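Local coordinates for protein trilobed Protease (Pyrococcus furiosus, PDB 2GOP) that probably breaks down peptides as part of a protease, of which this chain is the seven-bladed beta-propeller domain with an open velcro topology, at residues G70-F75 and L109-D114; F199-I204 and M213-S218. One frame throughout, in Å; residues are numbered along the deposited sequence. Where two conformers were deposited one is given.

Contact 1. Residues G70-F75 and L109-D114; sequences GKKIAF and LEWNED
Trp111 turns the NE1 side of its indole toward the backbone of Ala74, and NE1 itself is hydrogen-bonded to the carbonyl O of Arg65. Ala74 N meets the ring at its edge, near its plane, 3.9 Å from NE1 and too far to bond. The methyl of Ala74 stands out of the ring plane, over the NE1-CZ2 side, with Ala74 CB 4.0 Å from CZ2 of Trp111. Lys72 runs past the benzo end of the ring at about a right angle: its CB lies 3.8 Å from CZ2 of Trp111, and its CD is equally close to CH2. The contact uses the aliphatic part of Lys72; beyond CD the chain leads away, and a bend at chi4 (-47°) places NZ, which forms a salt bridge with Asp91. Leu109, with CG anti to the backbone N (chi1 -176°), adds CD2 to the other flank of Ala74, 4.1 Å from its CB. Replacing Trp111 with an alanine would probably open a gap beside Lys72 and Ala74 and deprive Arg65 O of its indole donor. Just past the strand, Asp114 N donates in-plane to a lone pair of Asn112 OD1 (2.7 Å), closing an Asx turn. No hydrogen bond joins 70-75 to 109-114, whose strand segments run nearly antiparallel (163°) with axes 8.2 Å apart, as expected for side-chain packing between adjacent propeller blades. Leu118 of strand 117-123 touches both Ala74 and Trp111, Ile87 of strand 84-91 touches Leu109, and on the far side of strand 72-79 Ile73 and Phe75 pack against strand 40-49.

Contact 2. Residues F199-I204 and M213-S218; sequences FWDIYI and MFEKVS
The phenyl ring of Phe199 carries the side chain of Lys216 over one face, while the backbone carbon of Val217 sits at its edge. CE of Lys216 is 4.0 Å from the centroid of the Phe199 ring and only 9° off its normal, a CH-pi contact; the ammonium beyond it pairs with Glu191. Trp200 offers an edge, with Val217 O near the indole plane and 3.5 Å from CD1 of Trp200, and its ring also meets Tyr220. These residues belong to the beta hairpin of strands 200-206 and 209-217, the outer pair of a propeller blade, and its antiparallel ladder is interrupted by two bulges. In the G1 bulge, Lys216 and Val217 both face Trp200, and Lys216 takes a positive phi. Its N-H is satisfied by a side chain: Asp201, with CG beside its own backbone N (chi1 -63°), reaches across so that OD1 accepts from Lys216 N at 2.8 Å. OD1 also bonds to His189 ND1, which together with Lys216 N would stabilise the negative charge. This is likely to be of some weight, because the carboxylate of Glu215 lies alongside, its plane turned 37° from that of Asp201, and Glu215 OE1 comes within 3.2 Å of Asp201 OD1. Lys212 forms a salt bridge with Glu215 and would probably offset part of any repulsion between the two carboxylates. On the sheet face of Trp200, Ile202 CD1 touches two neighbours, lying 3.9 Å from both CD2 of Phe214 and CG2 of Val217. At the classic bulge both Met213 and Phe214 face Ile202, and Ile202 O accepts two hydrogen bonds, from Met213 N at 2.7 Å and from Phe214 N at 3.1 Å.

In the fold
Contact 1 packs one blade against the next, whereas contact 2 joins two strands within a single blade. Their centres are 27 Å apart, and their nearest atoms remain about 11 Å from each other. Contact 1 lies about 12 Å from the centre of the chain and contact 2 about 21 Å, in keeping with inner and outer positions on the propeller. The chain completes contact 1 before contact 2 begins. A polar link connects their surroundings: Glu110, Asn112 and Glu113 of contact 1 bind Trp178, Asp181 and Arg180, which belong to the first strand of the blade holding contact 2 or to the turn after it.

Contact 1. Residues G70-F75 and L109-D114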
loop_
_atom_site.group_PDB
_atom_site.type_symbol
_atom_site.label_atom_id
_atom_site.label_comp_id
_atom_site.label_asym_id
_atom_site.label_seq_id
_atom_site.Cartn_x
_atom_site.Cartn_y
_atom_site.Cartn_z
ATOM N N GLY A 70 -9.090 -31.533 6.183
ATOM C CA GLY A 70 -9.942 -31.673 5.011
ATOM C C GLY A 70 -11.415 -31.946 5.270
ATOM O O GLY A 70 -12.141 -32.257 4.338
ATOM N N LYS A 71 -11.864 -31.827 6.516
ATOM C CA LYS A 71 -13.264 -32.148 6.880
ATOM C C LYS A 71 -14.194 -30.935 6.874
ATOM O O LYS A 71 -15.409 -31.089 6.864
ATOM C CB LYS A 71 -13.328 -32.792 8.261
ATOM C CG LYS A 71 -12.683 -34.168 8.350
ATOM C CD LYS A 71 -12.794 -34.706 9.765
ATOM C CE LYS A 71 -11.973 -35.984 9.962
ATOM N NZ LYS A 71 -12.107 -36.504 11.356
ATOM N N LYS A 72 -13.625 -29.735 6.892
ATOM C CA LYS A 72 -14.417 -28.506 6.899
ATOM C C LYS A 72 -13.880 -27.472 5.931
ATOM O O LYS A 72 -12.715 -27.496 5.553
ATOM C CB LYS A 72 -14.422 -27.887 8.296
ATOM C CG LYS A 72 -14.999 -28.783 9.362
ATOM C CD LYS A 72 -15.020 -28.099 10.700
ATOM C CE LYS A 72 -15.504 -29.045 11.803
ATOM N NZ LYS A 72 -16.743 -29.789 11.432
ATOM N N ILE A 73 -14.741 -26.534 5.566
ATOM C CA ILE A 73 -14.311 -25.347 4.846
ATOM C C ILE A 73 -14.993 -24.108 5.432
ATOM O O ILE A 73 -16.207 -24.076 5.611
ATOM C CB ILE A 73 -14.569 -25.479 3.310
ATOM C CG1 ILE A 73 -13.981 -24.283 2.563
ATOM C CG2 ILE A 73 -16.048 -25.623 3.012
ATOM C CD1 ILE A 73 -13.832 -24.515 1.089
ATOM N N ALA A 74 -14.193 -23.099 5.757
ATOM C CA ALA A 74 -14.719 -21.808 6.158
ATOM C C ALA A 74 -14.724 -20.901 4.930
ATOM O O ALA A 74 -13.893 -21.048 4.028
ATOM C CB ALA A 74 -13.870 -21.201 7.284
ATOM N N PHE A 75 -15.667 -19.968 4.885
ATOM C CA PHE A 75 -15.729 -19.044 3.767
ATOM C C PHE A 75 -16.481 -17.796 4.141
ATOM O O PHE A 75 -17.089 -17.731 5.202
ATOM C CB PHE A 75 -16.364 -19.705 2.538
ATOM C CG PHE A 75 -17.774 -20.190 2.751
ATOM C CD1 PHE A 75 -18.018 -21.463 3.265
ATOM C CD2 PHE A 75 -18.862 -19.392 2.405
ATOM C CE1 PHE A 75 -19.328 -21.929 3.430
ATOM C CE2 PHE A 75 -20.163 -19.851 2.573
ATOM C CZ PHE A 75 -20.393 -21.117 3.081
ATOM N N LEU A 109 -8.871 -14.876 7.494
ATOM C CA LEU A 109 -9.622 -16.043 7.920
ATOM C C LEU A 109 -8.673 -17.233 7.896
ATOM O O LEU A 109 -8.142 -17.552 6.842
ATOM C CB LEU A 109 -10.778 -16.257 6.952
ATOM C CG LEU A 109 -11.767 -17.374 7.248
ATOM C CD1 LEU A 109 -12.421 -17.167 8.627
ATOM C CD2 LEU A 109 -12.785 -17.397 6.110
ATOM N N GLU A 110 -8.415 -17.853 9.052
ATOM C CA GLU A 110 -7.342 -18.853 9.156
ATOM C C GLU A 110 -7.700 -19.923 10.172
ATOM O O GLU A 110 -8.069 -19.615 11.292
ATOM C CB GLU A 110 -6.002 -18.200 9.562
ATOM C CG GLU A 110 -4.782 -19.155 9.535
ATOM C CD GLU A 110 -3.455 -18.583 10.107
ATOM O OE1 GLU A 110 -3.415 -17.507 10.750
ATOM O OE2 GLU A 110 -2.420 -19.253 9.899
ATOM N N TRP A 111 -7.568 -21.177 9.762
ATOM C CA TRP A 111 -7.758 -22.301 10.644
ATOM C C TRP A 111 -6.540 -22.502 11.515
ATOM O O TRP A 111 -5.408 -22.361 11.056
ATOM C CB TRP A 111 -7.952 -23.591 9.847
ATOM C CG TRP A 111 -9.284 -23.742 9.217
ATOM C CD1 TRP A 111 -9.578 -23.561 7.912
ATOM C CD2 TRP A 111 -10.501 -24.153 9.851
ATOM N NE1 TRP A 111 -10.905 -23.818 7.688
ATOM C CE2 TRP A 111 -11.495 -24.184 8.863
ATOM C CE3 TRP A 111 -10.846 -24.496 11.159
ATOM C CZ2 TRP A 111 -12.822 -24.541 9.136
ATOM C CZ3 TRP A 111 -12.165 -24.844 11.431
ATOM C CH2 TRP A 111 -13.135 -24.868 10.418
ATOM N N ASN A 112 -6.796 -22.866 12.770
ATOM C CA ASN A 112 -5.797 -23.472 13.634
ATOM C C ASN A 112 -5.429 -24.869 13.111
ATOM O O ASN A 112 -6.232 -25.526 12.449
ATOM C CB ASN A 112 -6.346 -23.551 15.062
ATOM C CG ASN A 112 -5.338 -24.102 16.043
ATOM O OD1 ASN A 112 -5.016 -25.289 16.000
ATOM N ND2 ASN A 112 -4.822 -23.244 16.927
ATOM N N GLU A 113 -4.204 -25.313 13.393
ATOM C CA GLU A 113 -3.708 -26.654 13.027
ATOM C C GLU A 113 -4.641 -27.773 13.481
ATOM O O GLU A 113 -4.626 -28.882 12.943
ATOM C CB GLU A 113 -2.345 -26.908 13.682
ATOM C CG GLU A 113 -1.173 -26.133 13.089
ATOM C CD GLU A 113 0.084 -26.202 13.957
ATOM O OE1 GLU A 113 0.097 -26.971 14.949
ATOM O OE2 GLU A 113 1.055 -25.478 13.652
ATOM N N ASP A 114 -5.425 -27.504 14.523
ATOM C CA ASP A 114 -6.349 -28.513 15.063
ATOM C C ASP A 114 -7.667 -28.691 14.287
ATOM O O ASP A 114 -8.521 -29.482 14.705
ATOM C CB ASP A 114 -6.635 -28.250 16.553
ATOM C CG ASP A 114 -7.427 -26.973 16.809
ATOM O OD1 ASP A 114 -7.960 -26.358 15.866
ATOM O OD2 ASP A 114 -7.523 -26.581 17.992
#

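Contact 2. Residues F199-I204 and M213-S218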
loop_
_atom_site.group_PDB
_atom_site.type_symbol
_atom_site.label_atom_id
_atom_site.label_comp_id
_atom_site.label_asym_id
_atom_site.label_seq_id
_atom_site.Cartn_x
_atom_site.Cartn_y
_atom_site.Cartn_z
ATOM N N PHE A 199 6.622 1.288 10.879
ATOM C CA PHE A 199 7.127 0.410 11.925
ATOM C C PHE A 199 5.994 -0.312 12.620
ATOM O O PHE A 199 4.857 0.162 12.646
ATOM C CB PHE A 199 7.940 1.186 12.950
ATOM C CG PHE A 199 9.261 1.665 12.435
ATOM C CD1 PHE A 199 10.355 0.816 12.409
ATOM C CD2 PHE A 199 9.411 2.966 11.975
ATOM C CE1 PHE A 199 11.583 1.253 11.931
ATOM C CE2 PHE A 199 10.635 3.418 11.498
ATOM C CZ PHE A 199 11.724 2.557 11.476
ATOM N N TRP A 200 6.334 -1.460 13.192
ATOM C CA TRP A 200 5.381 -2.333 13.848
ATOM C C TRP A 200 5.877 -2.728 15.220
ATOM O O TRP A 200 7.081 -2.811 15.448
ATOM C CB TRP A 200 5.199 -3.593 13.009
ATOM C CG TRP A 200 4.836 -3.253 11.620
ATOM C CD1 TRP A 200 5.688 -2.932 10.593
ATOM C CD2 TRP A 200 3.525 -3.139 11.108
ATOM N NE1 TRP A 200 4.971 -2.648 9.466
ATOM C CE2 TRP A 200 3.636 -2.771 9.757
ATOM C CE3 TRP A 200 2.259 -3.332 11.657
ATOM C CZ2 TRP A 200 2.528 -2.586 8.947
ATOM C CZ3 TRP A 200 1.157 -3.146 10.856
ATOM C CH2 TRP A 200 1.292 -2.779 9.516
ATOM N N ASP A 201 4.933 -2.937 16.130
ATOM C CA ASP A 201 5.169 -3.726 17.334
ATOM C C ASP A 201 4.522 -5.082 17.089
ATOM O O ASP A 201 3.468 -5.159 16.468
ATOM C CB ASP A 201 4.541 -3.067 18.557
ATOM C CG ASP A 201 5.139 -1.709 18.866
ATOM O OD1 ASP A 201 6.319 -1.475 18.535
ATOM O OD2 ASP A 201 4.418 -0.877 19.443
ATOM N N ILE A 202 5.165 -6.149 17.541
ATOM C CA ILE A 202 4.628 -7.506 17.353
ATOM C C ILE A 202 4.525 -8.203 18.701
ATOM O O ILE A 202 5.515 -8.318 19.425
ATOM C CB ILE A 202 5.491 -8.363 16.421
ATOM C CG1 ILE A 202 5.676 -7.668 15.063
ATOM C CG2 ILE A 202 4.856 -9.767 16.257
ATOM C CD1 ILE A 202 6.758 -8.288 14.195
ATOM N N TYR A 203 3.313 -8.659 19.017
ATOM C CA TYR A 203 3.008 -9.326 20.275
ATOM C C TYR A 203 2.668 -10.771 20.012
ATOM O O TYR A 203 2.340 -11.151 18.890
ATOM C CB TYR A 203 1.799 -8.671 20.945
ATOM C CG TYR A 203 2.005 -7.222 21.287
ATOM C CD1 TYR A 203 1.785 -6.225 20.341
ATOM C CD2 TYR A 203 2.407 -6.845 22.561
ATOM C CE1 TYR A 203 1.988 -4.881 20.659
ATOM C CE2 TYR A 203 2.597 -5.514 22.895
ATOM C CZ TYR A 203 2.386 -4.537 21.944
ATOM O OH TYR A 203 2.575 -3.224 22.288
ATOM N N ILE A 204 2.741 -11.580 21.056
ATOM C CA ILE A 204 2.169 -12.914 21.015
ATOM C C ILE A 204 1.089 -13.000 22.105
ATOM O O ILE A 204 1.296 -12.563 23.242
ATOM C CB ILE A 204 3.253 -14.030 21.112
ATOM C CG1 ILE A 204 2.639 -15.389 20.734
ATOM C CG2 ILE A 204 3.897 -14.051 22.508
ATOM C CD1 ILE A 204 3.597 -16.341 20.004
ATOM N N MET A 213 7.040 -9.233 21.492
ATOM C CA MET A 213 8.185 -9.946 20.918
ATOM C C MET A 213 9.136 -8.977 20.231
ATOM O O MET A 213 10.369 -9.133 20.318
ATOM C CB MET A 213 7.720 -11.014 19.925
ATOM C CG MET A 213 7.133 -12.259 20.591
ATOM S SD MET A 213 6.616 -13.525 19.398
ATOM C CE MET A 213 8.174 -14.176 18.842
ATOM N N PHE A 214 8.569 -7.984 19.543
ATOM C CA PHE A 214 9.366 -7.018 18.786
ATOM C C PHE A 214 8.832 -5.610 18.970
ATOM O O PHE A 214 7.624 -5.389 18.915
ATOM C CB PHE A 214 9.390 -7.384 17.304
ATOM C CG PHE A 214 10.027 -8.708 17.027
ATOM C CD1 PHE A 214 11.401 -8.841 17.056
ATOM C CD2 PHE A 214 9.250 -9.833 16.765
ATOM C CE1 PHE A 214 12.000 -10.066 16.805
ATOM C CE2 PHE A 214 9.839 -11.064 16.523
ATOM C CZ PHE A 214 11.216 -11.182 16.552
ATOM N N GLU A 215 9.749 -4.669 19.182
ATOM C CA GLU A 215 9.421 -3.259 19.392
ATOM C C GLU A 215 9.913 -2.405 18.226
ATOM O O GLU A 215 11.090 -2.435 17.896
ATOM C CB GLU A 215 10.067 -2.778 20.699
ATOM C CG GLU A 215 10.003 -1.279 20.937
ATOM C CD GLU A 215 8.596 -0.747 21.029
ATOM O OE1 GLU A 215 7.675 -1.504 21.406
ATOM O OE2 GLU A 215 8.410 0.446 20.729
ATOM N N LYS A 216 9.007 -1.651 17.608
ATOM C CA LYS A 216 9.352 -0.737 16.522
ATOM C C LYS A 216 10.304 -1.369 15.495
ATOM O O LYS A 216 11.460 -0.961 15.353
ATOM C CB LYS A 216 9.952 0.554 17.083
ATOM C CG LYS A 216 9.979 1.688 16.084
ATOM C CD LYS A 216 10.793 2.865 16.605
ATOM C CE LYS A 216 11.147 3.818 15.476
ATOM N NZ LYS A 216 11.905 4.997 15.985
ATOM N N VAL A 217 9.788 -2.361 14.779
ATOM C CA VAL A 217 10.534 -3.061 13.755
ATOM C C VAL A 217 9.855 -2.763 12.426
ATOM O O VAL A 217 8.656 -2.496 12.384
ATOM C CB VAL A 217 10.581 -4.584 14.042
ATOM C CG1 VAL A 217 11.459 -4.865 15.277
ATOM C CG2 VAL A 217 9.161 -5.165 14.226
ATOM N N SER A 218 10.619 -2.792 11.345
ATOM C CA SER A 218 10.090 -2.494 10.018
ATOM C C SER A 218 9.609 -3.750 9.284
ATOM O O SER A 218 9.650 -3.821 8.062
ATOM C CB SER A 218 11.145 -1.755 9.190
ATOM O OG SER A 218 12.410 -2.381 9.318
#